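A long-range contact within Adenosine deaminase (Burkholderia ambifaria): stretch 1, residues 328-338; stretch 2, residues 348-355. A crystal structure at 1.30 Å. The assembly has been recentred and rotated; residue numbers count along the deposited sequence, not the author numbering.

Stretch 1 328-338: LKQFMLNGIDG
Stretch 2, residues 348-355: AWRAAWAP

Residues 328-338 and 348-355 are both helical (phi/psi near -62/-41; Gly338 -81/-16, Ala352 -92/-45, Trp353 -75/-30) and run nearly antiparallel, their N-to-C directions 161° apart and their axes 10.1 Å apart at closest approach. Stretch 2 is kinked at Pro355, whose N has no hydrogen to bond the preceding turn. CA-CA register is Lys329-Ala354 7.6 Å, Leu333-Arg350 6.9 Å and Ile336-Trp349 7.1 Å; 463 Å² is buried. Buried Met332, Ile336 and Trp353 form its apolar part; partly exposed Asp337 and Arg350 pair opposite charges. Ile336 (chi1 m, chi2 t) points toward stretch 2 and is the most covered residue: its branched side chain places CD1 3.8 Å from Trp349 CB (m, -12°) and 4.0 Å from Trp353 CE3 (m, 12°), while CG2 lies over one face of the Arg350 guanidinium. Met332 (t, t, p), extended as far as SD and bent at CE, sets SD 4.0 Å from Trp353 CB and CE 3.6 Å from Trp353 O. All-trans Lys329 lays CE 4.1 Å from Ala354 CB, the aliphatic chain packing on the methyl. Leu333 (m, t) brings CD2 4.3 Å from Arg350 CG. Arg350 (m, t, t, 101°) reaches back to Asp337 (m, -22°) in a salt bridge: NH2 donates to Asp337 OD1 at 2.7 Å, NE weakly to the same OD1 at 3.3 Å. A water accepts from Arg350 NE at 2.7 Å.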

# COMPACT_ATOMS: atom_id res chain seq x y z
N LEU A 328 16.82 -6.99 0.89
CA LEU A 328 15.97 -6.13 1.72
C LEU A 328 16.56 -4.72 1.87
O LEU A 328 15.82 -3.74 1.86
CB LEU A 328 15.67 -6.76 3.09
CG LEU A 328 14.38 -7.59 3.18
CD1 LEU A 328 14.30 -8.66 2.09
CD2 LEU A 328 14.25 -8.22 4.57
N LYS A 329 17.88 -4.61 1.98
CA LYS A 329 18.49 -3.28 2.01
C LYS A 329 18.17 -2.50 0.73
O LYS A 329 17.84 -1.31 0.78
CB LYS A 329 20.01 -3.38 2.22
CG LYS A 329 20.67 -2.03 2.49
CD LYS A 329 22.16 -2.15 2.70
CE LYS A 329 22.79 -0.78 2.95
NZ LYS A 329 24.25 -0.90 3.20
N GLN A 330 18.26 -3.18 -0.41
CA GLN A 330 17.91 -2.55 -1.67
C GLN A 330 16.43 -2.15 -1.71
O GLN A 330 16.10 -1.08 -2.20
CB GLN A 330 18.27 -3.45 -2.86
CG GLN A 330 19.77 -3.60 -3.05
CD GLN A 330 20.49 -2.26 -3.05
OE1 GLN A 330 20.14 -1.36 -3.80
NE2 GLN A 330 21.50 -2.13 -2.18
N PHE A 331 15.55 -3.00 -1.19
CA PHE A 331 14.13 -2.65 -1.15
C PHE A 331 13.90 -1.39 -0.31
O PHE A 331 13.05 -0.56 -0.66
CB PHE A 331 13.27 -3.78 -0.58
CG PHE A 331 13.31 -5.06 -1.37
CD1 PHE A 331 13.70 -5.11 -2.70
CD2 PHE A 331 12.94 -6.24 -0.74
CE1 PHE A 331 13.71 -6.31 -3.40
CE2 PHE A 331 12.96 -7.44 -1.43
CZ PHE A 331 13.36 -7.48 -2.75
N MET A 332 14.62 -1.26 0.80
CA MET A 332 14.56 -0.06 1.62
C MET A 332 14.97 1.17 0.82
O MET A 332 14.28 2.20 0.83
CB MET A 332 15.47 -0.20 2.85
CG MET A 332 15.45 1.04 3.73
SD MET A 332 16.62 0.97 5.10
CE MET A 332 18.16 1.18 4.23
N LEU A 333 16.07 1.06 0.09
CA LEU A 333 16.53 2.16 -0.75
C LEU A 333 15.53 2.47 -1.87
O LEU A 333 15.32 3.64 -2.21
CB LEU A 333 17.92 1.87 -1.31
CG LEU A 333 19.02 1.76 -0.24
CD1 LEU A 333 20.31 1.25 -0.86
CD2 LEU A 333 19.24 3.11 0.43
N ASN A 334 14.89 1.43 -2.42
CA ASN A 334 13.85 1.63 -3.43
C ASN A 334 12.68 2.44 -2.90
O ASN A 334 12.11 3.27 -3.60
CB ASN A 334 13.35 0.29 -3.97
CG ASN A 334 14.43 -0.51 -4.68
OD1 ASN A 334 15.48 0.03 -5.08
ND2 ASN A 334 14.17 -1.80 -4.87
N GLY A 335 12.28 2.16 -1.66
CA GLY A 335 11.22 2.93 -1.02
C GLY A 335 11.57 4.41 -0.88
O GLY A 335 10.71 5.27 -1.07
N ILE A 336 12.82 4.70 -0.56
CA ILE A 336 13.29 6.08 -0.50
C ILE A 336 13.21 6.73 -1.89
O ILE A 336 12.68 7.83 -2.04
CB ILE A 336 14.72 6.16 0.05
CG1 ILE A 336 14.73 5.80 1.54
CG2 ILE A 336 15.27 7.57 -0.15
CD1 ILE A 336 16.10 5.46 2.10
N ASP A 337 13.71 6.02 -2.90
CA ASP A 337 13.66 6.54 -4.27
C ASP A 337 12.24 6.79 -4.74
O ASP A 337 11.98 7.76 -5.43
CB ASP A 337 14.33 5.56 -5.25
CG ASP A 337 15.82 5.43 -5.03
OD1 ASP A 337 16.43 6.36 -4.45
OD2 ASP A 337 16.39 4.41 -5.47
N GLY A 338 11.32 5.91 -4.37
CA GLY A 338 9.96 6.02 -4.85
C GLY A 338 9.08 7.02 -4.11
O GLY A 338 8.03 7.39 -4.61
N ALA A 348 19.03 12.60 2.72
CA ALA A 348 19.18 12.44 4.16
C ALA A 348 18.79 11.03 4.61
O ALA A 348 19.50 10.40 5.39
CB ALA A 348 18.37 13.51 4.91
N TRP A 349 17.69 10.52 4.09
CA TRP A 349 17.25 9.18 4.46
C TRP A 349 18.28 8.14 4.02
O TRP A 349 18.59 7.22 4.78
CB TRP A 349 15.88 8.86 3.84
CG TRP A 349 14.72 9.56 4.50
CD1 TRP A 349 14.73 10.25 5.68
CD2 TRP A 349 13.37 9.64 4.00
NE1 TRP A 349 13.47 10.75 5.95
CE2 TRP A 349 12.62 10.39 4.93
CE3 TRP A 349 12.73 9.14 2.86
CZ2 TRP A 349 11.26 10.66 4.76
CZ3 TRP A 349 11.37 9.42 2.69
CH2 TRP A 349 10.66 10.16 3.63
N ARG A 350 18.82 8.28 2.82
CA ARG A 350 19.82 7.31 2.38
C ARG A 350 21.03 7.33 3.29
O ARG A 350 21.53 6.28 3.70
CB ARG A 350 20.28 7.59 0.95
CG ARG A 350 19.22 7.36 -0.10
CD ARG A 350 19.81 7.51 -1.50
NE ARG A 350 18.72 7.67 -2.46
CZ ARG A 350 18.34 8.83 -2.97
NH1 ARG A 350 18.96 9.96 -2.66
NH2 ARG A 350 17.32 8.87 -3.82
N ALA A 351 21.51 8.53 3.60
CA ALA A 351 22.71 8.67 4.42
C ALA A 351 22.52 8.15 5.84
O ALA A 351 23.47 7.66 6.46
CB ALA A 351 23.18 10.13 4.43
N ALA A 352 21.31 8.27 6.38
CA ALA A 352 21.05 7.85 7.76
C ALA A 352 20.56 6.41 7.87
O ALA A 352 21.02 5.67 8.73
CB ALA A 352 20.06 8.79 8.42
N TRP A 353 19.63 6.02 7.01
CA TRP A 353 19.02 4.70 7.16
C TRP A 353 19.91 3.55 6.71
O TRP A 353 19.79 2.43 7.23
CB TRP A 353 17.69 4.59 6.42
CG TRP A 353 16.62 5.57 6.82
CD1 TRP A 353 16.74 6.68 7.61
CD2 TRP A 353 15.24 5.50 6.44
NE1 TRP A 353 15.52 7.31 7.73
CE2 TRP A 353 14.59 6.61 7.02
CE3 TRP A 353 14.50 4.61 5.66
CZ2 TRP A 353 13.22 6.85 6.84
CZ3 TRP A 353 13.15 4.84 5.48
CH2 TRP A 353 12.52 5.95 6.07
N ALA A 354 20.80 3.79 5.74
CA ALA A 354 21.70 2.73 5.30
C ALA A 354 22.62 2.26 6.43
O ALA A 354 22.68 1.06 6.68
CB ALA A 354 22.49 3.12 4.04
N PRO A 355 23.29 3.19 7.15
CA PRO A 355 24.09 2.73 8.30
C PRO A 355 23.23 2.11 9.40
O PRO A 355 23.69 1.20 10.11
CB PRO A 355 24.74 4.00 8.84
CG PRO A 355 24.68 4.98 7.75
CD PRO A 355 23.53 4.62 6.86
O HOH W 1 17.75 5.20 -2.31